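Local coordinates for protein glycoside hydrolase family 61 (PDB 5O2X) that is a copper-dependent lytic polysaccharide monooxygenase of family AA9, which probably cleaves cellulose chains by oxidation, at residues Asn5-Tyr17 against Ser236-Pro248. Numbering follows the deposited sequence.
Sequences NDIVINGVWYQAY and SSAATATASATVP. With MAN (alpha-D-mannopyranose), chain N; MAN (alpha-D-mannopyranose), chain P; MAN (alpha-D-mannopyranose), chain R; MAN (alpha-D-mannopyranose), chain O.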
ATOM      1  N   ASN A   5      -0.424   1.182 -11.514  1.00  4.80           N
ATOM      2  CA  ASN A   5      -0.509   0.597 -12.851  1.00  5.50           C
ATOM      3  C   ASN A   5       0.065  -0.810 -12.894  1.00  4.77           C
ATOM      4  O   ASN A   5      -0.413  -1.670 -13.669  1.00  4.75           O
ATOM      5  CB  ASN A   5       0.289   1.463 -13.880  1.00  6.94           C
ATOM      6  CG  ASN A   5       0.153   0.947 -15.292  1.00  7.92           C
ATOM      7  OD1 ASN A   5      -0.929   1.023 -15.904  1.00  9.34           O
ATOM      8  ND2 ASN A   5       1.257   0.378 -15.839  1.00  8.29           N
ATOM      9  N   ASP A   6       1.172  -1.034 -12.173  1.00  4.59           N
ATOM     10  CA  ASP A   6       1.927  -2.272 -12.216  1.00  4.51           C
ATOM     11  C   ASP A   6       2.750  -2.363 -10.964  1.00  4.51           C
ATOM     12  O   ASP A   6       3.033  -1.349 -10.306  1.00  4.53           O
ATOM     13  CB  ASP A   6       2.794  -2.364 -13.475  1.00  4.89           C
ATOM     14  CG  ASP A   6       3.813  -1.274 -13.563  1.00  5.21           C
ATOM     15  OD1 ASP A   6       4.942  -1.499 -12.969  1.00  5.27           O
ATOM     16  OD2 ASP A   6       3.590  -0.202 -14.125  1.00  5.77           O
ATOM     17  N   ILE A   7       3.154  -3.602 -10.657  1.00  4.44           N
ATOM     18  CA  ILE A   7       4.203  -3.837  -9.639  1.00  4.52           C
ATOM     19  C   ILE A   7       5.313  -4.637 -10.301  1.00  4.59           C
ATOM     20  O   ILE A   7       5.053  -5.392 -11.244  1.00  5.59           O
ATOM     21  CB  ILE A   7       3.659  -4.502  -8.359  1.00  4.73           C
ATOM     22  CG1 ILE A   7       3.185  -5.931  -8.585  1.00  5.15           C
ATOM     23  CG2 ILE A   7       2.558  -3.638  -7.756  1.00  5.02           C
ATOM     24  CD1 ILE A   7       2.748  -6.645  -7.318  1.00  5.79           C
ATOM     25  N   VAL A   8       6.537  -4.435  -9.829  1.00  4.78           N
ATOM     26  CA  VAL A   8       7.706  -5.104 -10.432  1.00  4.73           C
ATOM     27  C   VAL A   8       8.461  -5.781  -9.308  1.00  5.04           C
ATOM     28  O   VAL A   8       8.957  -5.109  -8.391  1.00  5.06           O
ATOM     29  CB  VAL A   8       8.581  -4.144 -11.211  1.00  5.05           C
ATOM     30  CG1 VAL A   8       9.705  -4.878 -11.901  1.00  5.67           C
ATOM     31  CG2 VAL A   8       7.755  -3.322 -12.216  1.00  5.72           C
ATOM     32  N   ILE A   9       8.517  -7.108  -9.360  1.00  5.55           N
ATOM     33  CA  ILE A   9       9.033  -7.921  -8.236  1.00  6.11           C
ATOM     34  C   ILE A   9      10.349  -8.525  -8.697  1.00  6.78           C
ATOM     35  O   ILE A   9      10.354  -9.390  -9.603  1.00  6.61           O
ATOM     36  CB  ILE A   9       8.033  -9.018  -7.846  1.00  5.85           C
ATOM     37  CG1 ILE A   9       6.640  -8.415  -7.579  1.00  6.25           C
ATOM     38  CG2 ILE A   9       8.589  -9.816  -6.660  1.00  6.66           C
ATOM     39  CD1 ILE A   9       5.603  -9.395  -7.112  1.00  6.90           C
ATOM     40  N   ASN A  10      11.459  -8.029  -8.176  1.00  7.59           N
ATOM     41  CA  ASN A  10      12.770  -8.486  -8.712  0.67  8.89           C
ATOM     42  C   ASN A  10      12.837  -8.505 -10.184  1.00  8.81           C
ATOM     43  O   ASN A  10      13.313  -9.463 -10.793  1.00 10.70           O
ATOM     44  CB  ASN A  10      13.185  -9.863  -8.261  0.67  9.64           C
ATOM     45  CG  ASN A  10      13.401  -9.944  -6.832  0.67  8.26           C
ATOM     46  OD1 ASN A  10      13.341  -8.967  -6.081  0.67  9.20           O
ATOM     47  ND2 ASN A  10      13.723 -11.147  -6.420  0.67  9.69           N
ATOM     48  N   GLY A  11      12.357  -7.422 -10.787  1.00  7.87           N
ATOM     49  CA  GLY A  11      12.433  -7.305 -12.214  1.00  7.78           C
ATOM     50  C   GLY A  11      11.296  -7.883 -13.049  1.00  6.84           C
ATOM     51  O   GLY A  11      11.282  -7.752 -14.279  1.00  8.24           O
ATOM     52  N   VAL A  12      10.340  -8.544 -12.382  1.00  6.30           N
ATOM     53  CA  VAL A  12       9.224  -9.201 -13.058  1.00  6.09           C
ATOM     54  C   VAL A  12       7.985  -8.315 -12.916  1.00  5.28           C
ATOM     55  O   VAL A  12       7.511  -8.071 -11.805  1.00  5.25           O
ATOM     56  CB  VAL A  12       8.980 -10.599 -12.480  1.00  6.09           C
ATOM     57  CG1 VAL A  12       7.764 -11.237 -13.117  1.00  6.73           C
ATOM     58  CG2 VAL A  12      10.194 -11.486 -12.602  1.00  7.94           C
ATOM     59  N   TRP A  13       7.499  -7.833 -14.041  1.00  5.43           N
ATOM     60  CA  TRP A  13       6.384  -6.913 -14.110  1.00  5.23           C
ATOM     61  C   TRP A  13       5.044  -7.691 -14.069  1.00  5.13           C
ATOM     62  O   TRP A  13       4.863  -8.638 -14.838  1.00  6.13           O
ATOM     63  CB  TRP A  13       6.479  -6.165 -15.449  1.00  6.01           C
ATOM     64  CG  TRP A  13       5.555  -5.003 -15.703  1.00  7.56           C
ATOM     65  CD1 TRP A  13       5.889  -3.699 -15.634  1.00  8.82           C
ATOM     66  CD2 TRP A  13       4.216  -5.041 -16.213  1.00  8.62           C
ATOM     67  NE1 TRP A  13       4.842  -2.918 -16.045  1.00 10.23           N
ATOM     68  CE2 TRP A  13       3.815  -3.705 -16.459  1.00  9.74           C
ATOM     69  CE3 TRP A  13       3.342  -6.068 -16.573  1.00 10.63           C
ATOM     70  CZ2 TRP A  13       2.534  -3.387 -17.002  1.00 11.20           C
ATOM     71  CZ3 TRP A  13       2.105  -5.726 -17.147  1.00 12.23           C
ATOM     72  CH2 TRP A  13       1.748  -4.435 -17.340  1.00 13.02           C
ATOM     73  N   TYR A  14       4.145  -7.201 -13.232  1.00  4.78           N
ATOM     74  CA  TYR A  14       2.755  -7.667 -13.161  1.00  4.96           C
ATOM     75  C   TYR A  14       1.818  -6.507 -13.403  1.00  5.22           C
ATOM     76  O   TYR A  14       1.944  -5.453 -12.769  1.00  5.24           O
ATOM     77  CB  TYR A  14       2.411  -8.249 -11.782  1.00  5.19           C
ATOM     78  CG  TYR A  14       3.137  -9.528 -11.453  1.00  5.17           C
ATOM     79  CD1 TYR A  14       4.429  -9.510 -10.975  1.00  5.01           C
ATOM     80  CD2 TYR A  14       2.503 -10.755 -11.623  1.00  5.20           C
ATOM     81  CE1 TYR A  14       5.100 -10.708 -10.666  1.00  5.18           C
ATOM     82  CE2 TYR A  14       3.151 -11.939 -11.347  1.00  5.50           C
ATOM     83  CZ  TYR A  14       4.457 -11.913 -10.863  1.00  5.36           C
ATOM     84  OH  TYR A  14       5.080 -13.104 -10.583  1.00  6.79           O
ATOM     85  N   GLN A  15       0.814  -6.740 -14.241  1.00  5.35           N
ATOM     86  CA  GLN A  15      -0.249  -5.775 -14.432  0.73  5.44           C
ATOM     87  C   GLN A  15      -1.029  -5.626 -13.129  1.00  5.05           C
ATOM     88  O   GLN A  15      -1.472  -6.610 -12.546  1.00  6.04           O
ATOM     89  CB  GLN A  15      -1.163  -6.268 -15.537  0.73  6.05           C
ATOM     90  CG  GLN A  15      -2.231  -5.279 -15.994  0.73  6.49           C
ATOM     91  CD  GLN A  15      -3.064  -5.826 -17.153  0.73  7.88           C
ATOM     92  OE1 GLN A  15      -3.207  -7.027 -17.334  0.73 10.01           O
ATOM     93  NE2 GLN A  15      -3.648  -4.919 -17.909  0.73  9.57           N
ATOM     94  N   ALA A  16      -1.235  -4.395 -12.687  1.00  4.65           N
ATOM     95  CA  ALA A  16      -2.065  -4.167 -11.518  1.00  5.14           C
ATOM     96  C   ALA A  16      -3.542  -4.027 -11.921  1.00  4.65           C
ATOM     97  O   ALA A  16      -3.868  -4.004 -13.105  1.00  5.29           O
ATOM     98  CB  ALA A  16      -1.594  -2.908 -10.778  1.00  6.30           C
ATOM     99  N   TYR A  17      -4.415  -3.937 -10.931  1.00  5.31           N
ATOM    100  CA  TYR A  17      -5.792  -3.555 -11.252  1.00  5.21           C
ATOM    101  C   TYR A  17      -5.820  -2.110 -11.706  1.00  5.13           C
ATOM    102  O   TYR A  17      -5.221  -1.263 -11.058  1.00  7.59           O
ATOM    103  CB  TYR A  17      -6.708  -3.749 -10.039  1.00  5.53           C
ATOM    104  CG  TYR A  17      -8.140  -3.469 -10.383  1.00  5.38           C
ATOM    105  CD1 TYR A  17      -8.851  -4.387 -11.143  1.00  5.92           C
ATOM    106  CD2 TYR A  17      -8.791  -2.278 -10.040  1.00  5.45           C
ATOM    107  CE1 TYR A  17     -10.152  -4.139 -11.531  1.00  6.00           C
ATOM    108  CE2 TYR A  17     -10.095  -2.023 -10.435  1.00  5.54           C
ATOM    109  CZ  TYR A  17     -10.754  -2.941 -11.212  1.00  6.06           C
ATOM    110  OH  TYR A  17     -12.036  -2.662 -11.617  1.00  7.47           O
ATOM    111  N   SER A 236      14.030   3.744  -8.629  1.00  5.48           N
ATOM    112  CA  SER A 236      13.262   2.991  -9.622  1.00  5.31           C
ATOM    113  C   SER A 236      14.178   2.062 -10.386  1.00  6.09           C
ATOM    114  O   SER A 236      15.347   2.349 -10.604  1.00  8.04           O
ATOM    115  CB  SER A 236      12.624   3.992 -10.554  1.00  5.22           C
ATOM    116  OG  SER A 236      11.819   3.239 -11.474  1.00  5.14           O
ATOM    117  N   SER A 237      13.630   0.938 -10.825  1.00  6.70           N
ATOM    118  CA  SER A 237      14.337   0.073 -11.763  1.00  6.88           C
ATOM    119  C   SER A 237      13.326  -0.467 -12.750  1.00  6.07           C
ATOM    120  O   SER A 237      12.128  -0.548 -12.475  1.00  6.83           O
ATOM    121  CB  SER A 237      15.081  -1.045 -11.061  1.00  7.63           C
ATOM    122  OG  SER A 237      14.164  -1.984 -10.600  1.00  7.55           O
ATOM    123  N   ALA A 238      13.843  -0.803 -13.926  1.00  7.03           N
ATOM    124  CA  ALA A 238      13.027  -1.289 -15.020  1.00  7.36           C
ATOM    125  C   ALA A 238      12.725  -2.770 -14.846  1.00  7.28           C
ATOM    126  O   ALA A 238      13.532  -3.518 -14.292  1.00  9.91           O
ATOM    127  CB  ALA A 238      13.747  -1.069 -16.345  1.00  8.31           C
ATOM    128  N   ALA A 239      11.597  -3.217 -15.361  1.00  7.49           N
ATOM    129  CA  ALA A 239      11.352  -4.626 -15.482  1.00  7.52           C
ATOM    130  C   ALA A 239      12.179  -5.213 -16.593  1.00  7.66           C
ATOM    131  O   ALA A 239      12.514  -4.534 -17.583  1.00  8.74           O
ATOM    132  CB  ALA A 239       9.888  -4.879 -15.788  1.00  8.66           C
ATOM    133  N   THR A 240      12.503  -6.482 -16.446  0.63  7.78           N
ATOM    134  CA  THR A 240      13.198  -7.220 -17.478  0.63  8.74           C
ATOM    135  C   THR A 240      12.390  -8.423 -17.991  0.63  8.30           C
ATOM    136  O   THR A 240      12.875  -9.118 -18.891  0.63  8.77           O
ATOM    137  CB  THR A 240      14.577  -7.663 -16.980  0.63  9.56           C
ATOM    138  OG1 THR A 240      14.350  -8.641 -15.977  0.63 10.10           O
ATOM    139  CG2 THR A 240      15.371  -6.516 -16.383  0.63  9.77           C
ATOM    140  N   ALA A 241      11.188  -8.650 -17.434  1.00  7.58           N
ATOM    141  CA  ALA A 241      10.310  -9.718 -17.884  1.00  8.12           C
ATOM    142  C   ALA A 241       8.934  -9.396 -17.333  1.00  7.27           C
ATOM    143  O   ALA A 241       8.801  -8.545 -16.478  1.00  7.33           O
ATOM    144  CB  ALA A 241      10.809 -11.044 -17.375  1.00  9.53           C
ATOM    145  N   THR A 242       7.953 -10.135 -17.833  1.00  8.08           N
ATOM    146  CA  THR A 242       6.562  -9.967 -17.440  1.00  8.10           C
ATOM    147  C   THR A 242       5.982 -11.314 -17.041  1.00  7.62           C
ATOM    148  O   THR A 242       6.391 -12.353 -17.572  1.00  9.18           O
ATOM    149  CB  THR A 242       5.796  -9.356 -18.600  1.00 10.33           C
ATOM    150  OG1 THR A 242       6.332  -8.039 -18.828  1.00 13.72           O
ATOM    151  CG2 THR A 242       4.333  -9.331 -18.408  1.00 12.86           C
ATOM    152  N   ALA A 243       5.091 -11.270 -16.073  1.00  7.22           N
ATOM    153  CA  ALA A 243       4.361 -12.443 -15.639  1.00  7.04           C
ATOM    154  C   ALA A 243       2.911 -12.089 -15.466  1.00  6.92           C
ATOM    155  O   ALA A 243       2.523 -10.933 -15.412  1.00  8.75           O
ATOM    156  CB  ALA A 243       4.939 -12.966 -14.325  1.00  8.39           C
ATOM    157  N   SER A 244       2.075 -13.112 -15.314  1.00  8.26           N
ATOM    158  CA  SER A 244       0.678 -12.965 -15.062  1.00  7.67           C
ATOM    159  C   SER A 244       0.339 -13.477 -13.691  1.00  5.96           C
ATOM    160  O   SER A 244       1.013 -14.348 -13.134  1.00  6.54           O
ATOM    161  CB  SER A 244      -0.113 -13.756 -16.081  1.00 10.09           C
ATOM    162  OG  SER A 244       0.111 -13.219 -17.354  1.00 15.38           O
ATOM    163  N   ALA A 245      -0.740 -12.945 -13.141  1.00  5.80           N
ATOM    164  CA  ALA A 245      -1.252 -13.415 -11.865  1.00  5.68           C
ATOM    165  C   ALA A 245      -1.580 -14.919 -11.966  1.00  5.56           C
ATOM    166  O   ALA A 245      -2.291 -15.335 -12.885  1.00  6.68           O
ATOM    167  CB  ALA A 245      -2.530 -12.660 -11.512  1.00  5.99           C
ATOM    168  N   THR A 246      -1.071 -15.695 -11.014  1.00  5.10           N
ATOM    169  CA  THR A 246      -1.246 -17.135 -11.005  1.00  5.52           C
ATOM    170  C   THR A 246      -2.550 -17.461 -10.285  1.00  5.47           C
ATOM    171  O   THR A 246      -2.778 -16.998  -9.171  1.00  5.86           O
ATOM    172  CB  THR A 246      -0.091 -17.803 -10.262  1.00  5.59           C
ATOM    173  OG1 THR A 246       1.122 -17.350 -10.866  1.00  5.42           O
ATOM    174  CG2 THR A 246      -0.196 -19.319 -10.341  1.00  6.72           C
ATOM    175  N   VAL A 247      -3.398 -18.268 -10.945  1.00  6.19           N
ATOM    176  CA  VAL A 247      -4.670 -18.634 -10.363  1.00  7.74           C
ATOM    177  C   VAL A 247      -4.500 -19.909  -9.544  1.00 10.15           C
ATOM    178  O   VAL A 247      -3.738 -20.776  -9.920  1.00 14.72           O
ATOM    179  CB  VAL A 247      -5.776 -18.779 -11.400  1.00 10.50           C
ATOM    180  CG1 VAL A 247      -5.951 -17.472 -12.144  1.00 12.14           C
ATOM    181  CG2 VAL A 247      -5.535 -19.944 -12.279  1.00 13.70           C
ATOM    182  N   PRO A 248      -5.168 -20.019  -8.419  1.00 11.20           N
ATOM    183  CA  PRO A 248      -5.244 -21.309  -7.759  1.00 15.50           C
ATOM    184  C   PRO A 248      -5.898 -22.366  -8.676  1.00 18.11           C
ATOM    185  O   PRO A 248      -6.883 -22.015  -9.361  1.00 24.89           O
ATOM    186  CB  PRO A 248      -6.180 -21.065  -6.588  1.00 17.05           C
ATOM    187  CG  PRO A 248      -6.288 -19.646  -6.418  1.00 15.40           C
ATOM    188  CD  PRO A 248      -5.930 -18.989  -7.715  1.00 13.07           C
ATOM    189  OXT PRO A 248      -5.555 -23.513  -8.799  1.00 24.06           O
TER
HETATM  190  C1  MAN N 313      14.787  -3.075  -9.906  0.58  6.80           C
HETATM  191  C2  MAN N 313      13.854  -4.275  -9.950  0.58  6.04           C
HETATM  192  C3  MAN N 313      12.614  -4.008  -9.066  0.58  5.92           C
HETATM  193  C4  MAN N 313      13.069  -3.660  -7.667  0.58  6.12           C
HETATM  194  C5  MAN N 313      13.987  -2.446  -7.748  0.58  7.14           C
HETATM  195  C6  MAN N 313      14.561  -2.055  -6.418  0.58  8.58           C
HETATM  196  O2  MAN N 313      14.506  -5.444  -9.496  0.58  6.60           O
HETATM  197  O3  MAN N 313      11.770  -5.155  -9.092  0.58  5.96           O
HETATM  198  O4  MAN N 313      11.928  -3.380  -6.869  0.58  6.78           O
HETATM  199  O5  MAN N 313      15.103  -2.706  -8.579  0.58  7.27           O
HETATM  200  O6  MAN N 313      15.177  -3.199  -5.771  0.58 10.47           O
HETATM  201  C1  MAN P 315       6.557  -7.623 -20.160  0.76 15.23           C
HETATM  202  C2  MAN P 315       7.795  -6.766 -20.275  0.76 18.85           C
HETATM  203  C3  MAN P 315       7.486  -5.513 -19.446  0.76 19.94           C
HETATM  204  C4  MAN P 315       6.182  -4.848 -19.838  0.76 19.67           C
HETATM  205  C5  MAN P 315       5.049  -5.825 -19.787  0.76 20.00           C
HETATM  206  C6  MAN P 315       3.744  -5.211 -20.270  0.76 23.48           C
HETATM  207  O2  MAN P 315       8.005  -6.521 -21.673  0.76 20.85           O
HETATM  208  O3  MAN P 315       8.504  -4.583 -19.695  0.76 27.00           O
HETATM  209  O4  MAN P 315       5.881  -3.672 -19.127  0.76 21.17           O
HETATM  210  O5  MAN P 315       5.425  -6.907 -20.616  0.76 18.08           O
HETATM  211  O6  MAN P 315       2.825  -6.281 -20.535  0.76 31.52           O
HETATM  212  C1  MAN R 317       2.137 -16.909  -9.996  1.00  5.63           C
HETATM  213  C2  MAN R 317       3.093 -16.076 -10.806  1.00  5.32           C
HETATM  214  C3  MAN R 317       3.861 -16.913 -11.796  1.00  5.37           C
HETATM  215  C4  MAN R 317       4.480 -18.132 -11.101  1.00  5.71           C
HETATM  216  C5  MAN R 317       3.451 -18.899 -10.278  1.00  5.42           C
HETATM  217  C6  MAN R 317       4.102 -19.999  -9.452  1.00  6.66           C
HETATM  218  O2  MAN R 317       3.989 -15.450  -9.862  1.00  5.82           O
HETATM  219  O3  MAN R 317       4.863 -16.130 -12.427  1.00  5.99           O
HETATM  220  O4  MAN R 317       5.012 -19.013 -12.083  1.00  7.40           O
HETATM  221  O5  MAN R 317       2.774 -18.015  -9.369  1.00  5.47           O
HETATM  222  O6  MAN R 317       3.133 -20.740  -8.742  1.00  7.25           O
HETATM  223  C1  MAN O 314      15.132  -9.824 -16.161  0.55  9.63           C
HETATM  224  C2  MAN O 314      14.536 -10.883 -15.255  0.55  9.94           C
HETATM  225  C3  MAN O 314      14.657 -10.390 -13.807  0.55 10.09           C
HETATM  226  C4  MAN O 314      16.113 -10.047 -13.453  0.55 11.46           C
HETATM  227  C5  MAN O 314      16.724  -9.092 -14.474  0.55 13.33           C
HETATM  228  C6  MAN O 314      18.215  -8.863 -14.291  0.55 16.39           C
HETATM  229  O2  MAN O 314      15.220 -12.137 -15.439  0.55 12.65           O
HETATM  230  O3  MAN O 314      14.111 -11.343 -12.917  0.55 10.46           O
HETATM  231  O4  MAN O 314      16.155  -9.407 -12.164  0.55 13.54           O
HETATM  232  O5  MAN O 314      16.490  -9.616 -15.791  0.55 11.23           O
HETATM  233  O6  MAN O 314      18.869 -10.031 -14.768  0.55 20.68           O
HETATM  234  O   HOH W   1       0.692  -9.071 -16.036  1.00 12.71           O
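Trp13 and Thr242 pair in parallel strands, 12-15 and 241-243, and a mannose on Thr242 lies over the indole. With CG anti to the backbone N (chi1 -171°), the Trp13 ring is set against this mannose. Mannose O4 sits above one indole face, 3.3 Å from Trp13 NE1, while C5 and C6 cover the benzene half. Asp6 CB meets the opposite face. Ala239 CB packs against Trp13 CB at 3.7 Å and also touches Val8 CG1. An alanine in place of Trp13 would probably leave this mannose without its aromatic platform and open a gap between the sugar and Asp6.

On the other side of the strands, Ala243 CB touches both Val12 CG1, at 3.5 Å, and Tyr14 CE2, at 3.6 Å. Tyr14 CG lies beside its backbone N (chi1 -67°), which brings the ring to Ala243 CB, with Ser244 O near its edge. The phenol OH then reaches O2 of the mannose on Thr246, 2.7 Å away. The backbone bonds Trp13 N to Ala241 O (2.9 Å, 176°) and Ala243 N to Trp13 O are nearly straight. Gly11 O takes two donors, Thr240 N and Ala241 N, the second longer and more bent. In the type I' turn, Gly11 N donates to O3 of the Ser237 mannose. O3 and O4 of the Thr240 mannose bond to Asn10 O.

The C-terminal segment thus supplies the edge strand of a five-stranded mixed sheet, next to strand 12-15. Backbone bonds, small alanines and O-linked mannoses all join it to the rest of the domain, consistent with a predicted linker being integral to the catalytic domain.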